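Local coordinates for chromosome partition protein Smc (Pyrococcus yayanosii, PDB 5XEI) that is probably required for chromosome condensation and partitioning as a DNA-binding, ATP-hydrolysing homodimer, represented here by its head domain with part of the coiled coil and the joint, at residues R91-I95 with L129-I135; M1-E5 with A443-L447; S136-Y140 with Q161-I166. All coordinates share one frame. Residue numbers count along the deposited sequence, not the author numbering.

Interaction 1 (R91-I95 with L129-I135); sequences RGFPI and LLSAAMI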
loop_
_atom_site.group_PDB
_atom_site.type_symbol
_atom_site.label_atom_id
_atom_site.label_comp_id
_atom_site.label_asym_id
_atom_site.label_seq_id
_atom_site.Cartn_x
_atom_site.Cartn_y
_atom_site.Cartn_z
ATOM N N ARG A 91 26.854 3.208 -3.945
ATOM C CA ARG A 91 25.794 2.322 -3.452
ATOM C C ARG A 91 24.398 2.716 -3.942
ATOM O O ARG A 91 23.401 2.455 -3.262
ATOM C CB ARG A 91 25.804 2.248 -1.924
ATOM C CG ARG A 91 26.935 1.432 -1.343
ATOM C CD ARG A 91 26.959 0.060 -1.939
ATOM N NE ARG A 91 27.882 -0.821 -1.232
ATOM C CZ ARG A 91 29.199 -0.812 -1.415
ATOM N NH1 ARG A 91 29.975 -1.659 -0.748
ATOM N NH2 ARG A 91 29.740 0.061 -2.255
ATOM N N GLY A 92 24.290 3.336 -5.122
ATOM C CA GLY A 92 22.976 3.483 -5.735
ATOM C C GLY A 92 22.275 2.150 -5.922
ATOM O O GLY A 92 21.044 2.064 -5.843
ATOM N N PHE A 93 23.042 1.100 -6.182
ATOM C CA PHE A 93 22.500 -0.242 -6.190
ATOM C C PHE A 93 22.453 -0.777 -4.764
ATOM O O PHE A 93 23.475 -0.741 -4.063
ATOM C CB PHE A 93 23.352 -1.159 -7.048
ATOM C CG PHE A 93 23.186 -0.955 -8.515
ATOM C CD1 PHE A 93 22.072 -1.448 -9.172
ATOM C CD2 PHE A 93 24.169 -0.314 -9.252
ATOM C CE1 PHE A 93 21.924 -1.281 -10.543
ATOM C CE2 PHE A 93 24.033 -0.140 -10.622
ATOM C CZ PHE A 93 22.905 -0.628 -11.269
ATOM N N PRO A 94 21.294 -1.272 -4.296
ATOM C CA PRO A 94 21.255 -1.972 -3.004
ATOM C C PRO A 94 22.027 -3.279 -3.028
ATOM O O PRO A 94 21.435 -4.359 -2.912
ATOM C CB PRO A 94 19.757 -2.212 -2.778
ATOM C CG PRO A 94 19.147 -2.132 -4.136
ATOM C CD PRO A 94 19.941 -1.070 -4.843
ATOM N N ILE A 95 23.345 -3.187 -3.197
ATOM C CA ILE A 95 24.257 -4.325 -3.178
ATOM C C ILE A 95 25.525 -3.853 -2.496
ATOM O O ILE A 95 26.017 -2.757 -2.785
ATOM C CB ILE A 95 24.584 -4.838 -4.593
ATOM C CG1 ILE A 95 23.371 -5.482 -5.244
ATOM C CG2 ILE A 95 25.743 -5.827 -4.551
ATOM C CD1 ILE A 95 23.278 -6.965 -4.966
ATOM N N LEU A 129 16.029 -4.410 -9.128
ATOM C CA LEU A 129 17.246 -3.747 -8.672
ATOM C C LEU A 129 17.621 -2.571 -9.587
ATOM O O LEU A 129 18.023 -1.496 -9.109
ATOM C CB LEU A 129 18.375 -4.784 -8.573
ATOM C CG LEU A 129 19.840 -4.345 -8.538
ATOM C CD1 LEU A 129 20.059 -3.608 -7.268
ATOM C CD2 LEU A 129 20.819 -5.502 -8.571
ATOM N N LEU A 130 17.470 -2.730 -10.904
ATOM C CA LEU A 130 17.666 -1.573 -11.766
ATOM C C LEU A 130 16.697 -0.456 -11.418
ATOM O O LEU A 130 17.048 0.723 -11.556
ATOM C CB LEU A 130 17.542 -1.973 -13.232
ATOM C CG LEU A 130 18.670 -2.928 -13.622
ATOM C CD1 LEU A 130 18.538 -3.489 -15.030
ATOM C CD2 LEU A 130 19.993 -2.238 -13.446
ATOM N N SER A 131 15.493 -0.796 -10.932
ATOM C CA SER A 131 14.556 0.237 -10.491
ATOM C C SER A 131 15.016 0.882 -9.201
ATOM O O SER A 131 15.001 2.110 -9.074
ATOM C CB SER A 131 13.156 -0.329 -10.301
ATOM O OG SER A 131 12.343 -0.060 -11.427
ATOM N N ALA A 132 15.404 0.064 -8.222
ATOM C CA ALA A 132 15.932 0.600 -6.974
ATOM C C ALA A 132 17.074 1.578 -7.219
ATOM O O ALA A 132 17.207 2.568 -6.495
ATOM C CB ALA A 132 16.389 -0.541 -6.066
ATOM N N ALA A 133 17.898 1.339 -8.230
ATOM C CA ALA A 133 18.944 2.296 -8.575
ATOM C C ALA A 133 18.439 3.392 -9.507
ATOM O O ALA A 133 19.244 4.151 -10.069
ATOM C CB ALA A 133 20.135 1.569 -9.209
ATOM N N MET A 134 17.117 3.475 -9.669
ATOM C CA MET A 134 16.451 4.339 -10.643
ATOM C C MET A 134 17.222 4.417 -11.957
ATOM O O MET A 134 17.303 5.472 -12.584
ATOM C CB MET A 134 16.191 5.740 -10.060
ATOM C CG MET A 134 17.425 6.573 -9.718
ATOM S SD MET A 134 17.197 8.312 -10.132
ATOM C CE MET A 134 18.803 8.983 -9.776
ATOM N N ILE A 135 17.780 3.289 -12.387
ATOM C CA ILE A 135 18.358 3.182 -13.722
ATOM C C ILE A 135 17.227 3.215 -14.734
ATOM O O ILE A 135 16.344 2.341 -14.722
ATOM C CB ILE A 135 19.171 1.893 -13.875
ATOM C CG1 ILE A 135 20.322 1.852 -12.881
ATOM C CG2 ILE A 135 19.654 1.751 -15.318
ATOM C CD1 ILE A 135 21.588 2.462 -13.385
#

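Interaction 2 (M1-E5 with A443-L447); sequences MPYIE and APFYL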
loop_
_atom_site.group_PDB
_atom_site.type_symbol
_atom_site.label_atom_id
_atom_site.label_comp_id
_atom_site.label_asym_id
_atom_site.label_seq_id
_atom_site.Cartn_x
_atom_site.Cartn_y
_atom_site.Cartn_z
ATOM N N MET A 1 24.917 8.536 -7.786
ATOM C CA MET A 1 24.457 7.551 -8.778
ATOM C C MET A 1 25.609 6.715 -9.366
ATOM O O MET A 1 26.723 7.235 -9.548
ATOM C CB MET A 1 23.674 8.249 -9.912
ATOM C CG MET A 1 22.378 8.898 -9.430
ATOM S SD MET A 1 21.531 7.959 -8.106
ATOM C CE MET A 1 21.089 6.407 -8.904
ATOM N N PRO A 2 25.342 5.405 -9.660
ATOM C CA PRO A 2 26.355 4.579 -10.334
ATOM C C PRO A 2 26.685 5.106 -11.724
ATOM O O PRO A 2 26.192 6.170 -12.115
ATOM C CB PRO A 2 25.695 3.193 -10.399
ATOM C CG PRO A 2 24.674 3.209 -9.333
ATOM C CD PRO A 2 24.159 4.613 -9.288
ATOM N N TYR A 3 27.508 4.380 -12.478
ATOM C CA TYR A 3 27.780 4.771 -13.854
ATOM C C TYR A 3 28.498 3.627 -14.566
ATOM O O TYR A 3 29.215 2.839 -13.938
ATOM C CB TYR A 3 28.604 6.065 -13.917
ATOM C CG TYR A 3 30.013 5.924 -13.394
ATOM C CD1 TYR A 3 31.049 5.550 -14.246
ATOM C CD2 TYR A 3 30.311 6.163 -12.056
ATOM C CE1 TYR A 3 32.340 5.415 -13.794
ATOM C CE2 TYR A 3 31.608 6.029 -11.587
ATOM C CZ TYR A 3 32.619 5.654 -12.468
ATOM O OH TYR A 3 33.919 5.507 -12.040
ATOM N N ILE A 4 28.303 3.554 -15.881
ATOM C CA ILE A 4 28.776 2.422 -16.666
ATOM C C ILE A 4 30.284 2.528 -16.834
ATOM O O ILE A 4 30.782 3.446 -17.493
ATOM C CB ILE A 4 28.083 2.384 -18.029
ATOM C CG1 ILE A 4 26.568 2.362 -17.829
ATOM C CG2 ILE A 4 28.595 1.193 -18.817
ATOM C CD1 ILE A 4 25.778 2.721 -19.070
ATOM N N GLU A 5 31.014 1.578 -16.256
ATOM C CA GLU A 5 32.460 1.548 -16.463
ATOM C C GLU A 5 32.813 0.970 -17.821
ATOM O O GLU A 5 33.757 1.437 -18.463
ATOM C CB GLU A 5 33.146 0.750 -15.356
ATOM C CG GLU A 5 32.498 0.981 -13.993
ATOM C CD GLU A 5 33.168 0.222 -12.848
ATOM O OE1 GLU A 5 34.016 0.816 -12.134
ATOM O OE2 GLU A 5 32.827 -0.971 -12.657
ATOM N N ALA A 443 19.856 11.101 -13.625
ATOM C CA ALA A 443 19.956 9.659 -13.784
ATOM C C ALA A 443 21.433 9.249 -13.871
ATOM O O ALA A 443 22.293 10.073 -14.206
ATOM C CB ALA A 443 19.204 9.212 -15.032
ATOM N N PRO A 444 21.752 7.974 -13.572
ATOM C CA PRO A 444 23.172 7.550 -13.590
ATOM C C PRO A 444 23.866 7.763 -14.927
ATOM O O PRO A 444 25.058 8.097 -14.959
ATOM C CB PRO A 444 23.094 6.063 -13.225
ATOM C CG PRO A 444 21.846 5.945 -12.450
ATOM C CD PRO A 444 20.875 6.891 -13.092
ATOM N N PHE A 445 23.164 7.568 -16.035
ATOM C CA PHE A 445 23.723 7.897 -17.331
ATOM C C PHE A 445 22.580 8.260 -18.260
ATOM O O PHE A 445 21.410 7.958 -17.985
ATOM C CB PHE A 445 24.513 6.729 -17.927
ATOM C CG PHE A 445 23.634 5.603 -18.355
ATOM C CD1 PHE A 445 23.252 4.633 -17.443
ATOM C CD2 PHE A 445 23.123 5.558 -19.644
ATOM C CE1 PHE A 445 22.414 3.618 -17.815
ATOM C CE2 PHE A 445 22.269 4.548 -20.019
ATOM C CZ PHE A 445 21.917 3.577 -19.108
ATOM N N TYR A 446 22.956 8.881 -19.390
ATOM C CA TYR A 446 22.067 9.177 -20.499
ATOM C C TYR A 446 22.654 8.582 -21.779
ATOM O O TYR A 446 23.870 8.610 -21.986
ATOM C CB TYR A 446 21.858 10.717 -20.638
ATOM C CG TYR A 446 21.217 11.288 -19.410
ATOM C CD1 TYR A 446 21.981 11.577 -18.280
ATOM C CD2 TYR A 446 19.834 11.499 -19.354
ATOM C CE1 TYR A 446 21.395 12.059 -17.133
ATOM C CE2 TYR A 446 19.227 11.993 -18.202
ATOM C CZ TYR A 446 20.014 12.267 -17.099
ATOM O OH TYR A 446 19.446 12.741 -15.945
ATOM N N LEU A 447 21.791 8.053 -22.645
ATOM C CA LEU A 447 22.217 7.497 -23.921
ATOM C C LEU A 447 21.505 8.226 -25.044
ATOM O O LEU A 447 20.279 8.142 -25.162
ATOM C CB LEU A 447 21.924 6.008 -24.007
ATOM C CG LEU A 447 22.237 5.373 -25.365
ATOM C CD1 LEU A 447 23.723 5.461 -25.626
ATOM C CD2 LEU A 447 21.745 3.906 -25.399
#

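Interaction 3 (S136-Y140 with Q161-I166); sequences SPEGY and QLIDEI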
loop_
_atom_site.group_PDB
_atom_site.type_symbol
_atom_site.label_atom_id
_atom_site.label_comp_id
_atom_site.label_asym_id
_atom_site.label_seq_id
_atom_site.Cartn_x
_atom_site.Cartn_y
_atom_site.Cartn_z
ATOM N N SER A 136 17.254 4.209 -15.626
ATOM C CA SER A 136 16.280 4.315 -16.708
ATOM C C SER A 136 14.834 4.383 -16.201
ATOM O O SER A 136 14.071 3.418 -16.373
ATOM C CB SER A 136 16.484 3.151 -17.694
ATOM O OG SER A 136 15.306 2.845 -18.437
ATOM N N PRO A 137 14.420 5.512 -15.554
ATOM C CA PRO A 137 12.992 5.710 -15.211
ATOM C C PRO A 137 12.104 5.918 -16.432
ATOM O O PRO A 137 12.192 6.950 -17.110
ATOM C CB PRO A 137 12.999 6.970 -14.324
ATOM C CG PRO A 137 14.448 7.171 -13.911
ATOM C CD PRO A 137 15.284 6.582 -15.015
ATOM N N GLU A 138 11.233 4.950 -16.717
ATOM C CA GLU A 138 10.489 4.890 -17.976
ATOM C C GLU A 138 11.412 4.950 -19.195
ATOM O O GLU A 138 10.967 5.264 -20.302
ATOM C CB GLU A 138 9.439 6.004 -18.052
ATOM C CG GLU A 138 8.701 6.204 -16.735
ATOM C CD GLU A 138 7.240 5.799 -16.780
ATOM O OE1 GLU A 138 6.536 6.064 -15.780
ATOM O OE2 GLU A 138 6.795 5.229 -17.803
ATOM N N GLY A 139 12.697 4.652 -19.017
ATOM C CA GLY A 139 13.637 4.798 -20.101
ATOM C C GLY A 139 13.786 6.204 -20.637
ATOM O O GLY A 139 14.248 6.363 -21.772
ATOM N N TYR A 140 13.422 7.235 -19.856
ATOM C CA TYR A 140 13.570 8.610 -20.348
ATOM C C TYR A 140 15.019 8.930 -20.691
ATOM O O TYR A 140 15.273 9.680 -21.636
ATOM C CB TYR A 140 13.026 9.634 -19.334
ATOM C CG TYR A 140 14.052 10.263 -18.369
ATOM C CD1 TYR A 140 14.337 9.681 -17.143
ATOM C CD2 TYR A 140 14.704 11.454 -18.681
ATOM C CE1 TYR A 140 15.261 10.247 -16.276
ATOM C CE2 TYR A 140 15.629 12.027 -17.812
ATOM C CZ TYR A 140 15.901 11.418 -16.619
ATOM O OH TYR A 140 16.818 11.973 -15.758
ATOM N N GLN A 161 3.342 10.331 -15.052
ATOM C CA GLN A 161 3.852 9.215 -14.261
ATOM C C GLN A 161 5.352 9.283 -14.043
ATOM O O GLN A 161 5.850 8.894 -12.982
ATOM C CB GLN A 161 3.500 7.904 -14.944
ATOM C CG GLN A 161 2.026 7.637 -14.986
ATOM C CD GLN A 161 1.261 8.656 -15.797
ATOM O OE1 GLN A 161 1.847 9.606 -16.327
ATOM N NE2 GLN A 161 -0.066 8.505 -15.850
ATOM N N LEU A 162 6.096 9.758 -15.038
ATOM C CA LEU A 162 7.524 9.905 -14.827
ATOM C C LEU A 162 7.821 10.985 -13.794
ATOM O O LEU A 162 8.768 10.850 -13.010
ATOM C CB LEU A 162 8.230 10.196 -16.146
ATOM C CG LEU A 162 9.718 10.428 -15.927
ATOM C CD1 LEU A 162 10.492 9.798 -17.017
ATOM C CD2 LEU A 162 10.010 11.901 -15.916
ATOM N N ILE A 163 7.035 12.061 -13.770
ATOM C CA ILE A 163 7.213 13.054 -12.709
ATOM C C ILE A 163 6.964 12.430 -11.333
ATOM O O ILE A 163 7.681 12.743 -10.370
ATOM C CB ILE A 163 6.330 14.296 -12.954
ATOM C CG1 ILE A 163 6.644 14.902 -14.315
ATOM C CG2 ILE A 163 6.621 15.376 -11.923
ATOM C CD1 ILE A 163 8.096 15.329 -14.467
ATOM N N ASP A 164 5.965 11.532 -11.213
ATOM C CA ASP A 164 5.749 10.831 -9.939
ATOM C C ASP A 164 7.011 10.129 -9.472
ATOM O O ASP A 164 7.472 10.324 -8.337
ATOM C CB ASP A 164 4.623 9.791 -10.025
ATOM C CG ASP A 164 3.281 10.382 -10.443
ATOM O OD1 ASP A 164 3.049 11.584 -10.195
ATOM O OD2 ASP A 164 2.431 9.632 -10.985
ATOM N N GLU A 165 7.558 9.271 -10.333
ATOM C CA GLU A 165 8.845 8.642 -10.064
ATOM C C GLU A 165 9.892 9.654 -9.592
ATOM O O GLU A 165 10.479 9.504 -8.513
ATOM C CB GLU A 165 9.303 7.912 -11.322
ATOM C CG GLU A 165 8.411 6.718 -11.674
ATOM C CD GLU A 165 8.988 5.851 -12.780
ATOM O OE1 GLU A 165 8.204 5.321 -13.601
ATOM O OE2 GLU A 165 10.231 5.722 -12.828
ATOM N N ILE A 166 10.121 10.712 -10.373
ATOM C CA ILE A 166 11.209 11.630 -10.055
ATOM C C ILE A 166 10.981 12.283 -8.694
ATOM O O ILE A 166 11.906 12.429 -7.885
ATOM C CB ILE A 166 11.369 12.687 -11.166
ATOM C CG1 ILE A 166 11.642 12.038 -12.529
ATOM C CG2 ILE A 166 12.466 13.653 -10.805
ATOM C CD1 ILE A 166 12.599 10.879 -12.483
#

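Interaction 1 (R91-I95 with L129-I135)
L129, in the last turn of helix 123-132, makes the broadest contribution of its segment to a contact that is almost wholly apolar. Its CD1 lies 3.5 Å from F93 CD1, at the edge of that ring, and 3.5 Å from P94 CD, while L129 CD2 reaches 4.2 Å from I95 CG1. The CA-to-CB bond of L130 points away, yet the side chain bends back so that L130 CD2 sits 3.6 Å from F93 CE1, again near the ring plane. A132 faces the loop on the more exposed border, where its CB is 3.7 Å from P94 CG; P94 is the centre of an inverse gamma turn, closed by I95 N to F93 O at 2.6 Å. A133 CB covers one face of F93 in a CH-pi contact, 3.8 Å from the ring centroid, and A133 CA makes a CA-H...O contact with G92 O at 3.5 Å. Beyond it M134 turns the chain, bringing I135 CG1 to 3.9 Å from F93 CZ. F86 and V100, from the two strands that the loop connects, also pack on F93. The positive phi of M134 marks a Schellman motif ending the helix, with I135 N to L130 O at 2.8 Å and M134 N to S131 O at 2.6 Å, and this C-terminal end packs against the loop linking strands 80-87 and 99-106 of the antiparallel sheet in an SMC-type ABC-ATPase head.

Interaction 2 (M1-E5 with A443-L447)
Side chains rather than backbone hydrogen bonds join the N terminus to the start of strand 445-449, burying 261 Å² in all. M1, poorly ordered in the crystal, points its CA-to-CB bond toward the other segment, and M1 CE lies 3.7 Å from P444 CG; its amino group is hydrogen-bonded to D90. P2 comes next, and the two proline rings touch loosely, P2 CD lying 4.1 Å from P444 CG, while the carbonyl is closer still, P2 O being 3.3 Å from P444 CB. P444 thus fits against both of the first two residues and carries the largest share of the contact. The first segment leads into strand 3-10 of the antiparallel sheet, whereas F445 opens a strand of the mixed sheet, which by its sequence and place in the fold is the Walker B strand of an ABC-type ATPase; the contact bridges these two sheets of the head domain. Y3 adds little, its CB standing 4.2 Å from P444 O before the ring leads away. I4 CD1 sits over the face of the F445 ring, 3.6 Å from the centroid and 11° off the normal, a CH-pi contact. The backbone of I4 meanwhile gives its N-H to the side chain of Q475, and E5, already beyond the contact, pairs through its backbone with Y85 of strand 80-87 and with F24, just past strand 20-23.

Interaction 3 (S136-Y140 with Q161-I166)
This is a loop-on-helix contact in the ABC-ATPase head of the SMC protein: the turn that leads from helix 123-132 into the short edge strand 142-143 rests against helix 156-167, the helix just ahead of the long coiled-coil helix 170-246. Apolar packing supplies its centre, and acidic side chains lie along its exposed border. Positions L162, E165 and I166, spaced three and four residues apart, present one face of the helix to the loop. L162 buries the most surface of its segment, with L162 CD1 3.3 Å from P137 O and 3.4 Å from Y140 CB, so that it lodges against the turn itself. That turn is closed by Y140 N to P137 O at 3.0 Å, and E138 and G139 between them both have positive phi. P137, E138 and Y140 all direct their CA-to-CB bonds toward the helix. P137 CB also lies 4.3 Å from I166 CD1 and 3.4 Å from E165 OE2. Elsewhere, Y140 and I166 both touch I437 of helix 424-440, and the hydroxyl of Y140 is hydrogen-bonded to that of Y446, tying the loop to the strand beside 142-143. At the solvent border E138 stretches over the helix, where the aliphatic part of its side chain contributes, E138 CG being 4.0 Å from L162 CD1. Its carboxylate ends in a close approach of two acidic groups: E138 OE1 lies 2.8 Å from E165 OE1.

How the interactions relate
From the N terminus, the chain leaves interaction 2 at once and returns to close it only at A443-L447, after the coiled coil has gone out and come back; this closure joins the N-terminal and C-terminal parts of the head. Within that span, interaction 1 closes a 33-residue excursion through three strands and into helix 123-132, and interaction 3 opens at 136-140 and closes at 161-166, so the two follow in series without crossing. Interactions 1 and 2 touch through M1 with M134, P2 with F93 and P444 with I135. Interactions 2 and 3 meet at the Y140 and Y446 hydroxyls. Together they connect the antiparallel sheet, the mixed sheet and the helix preceding the coiled coil.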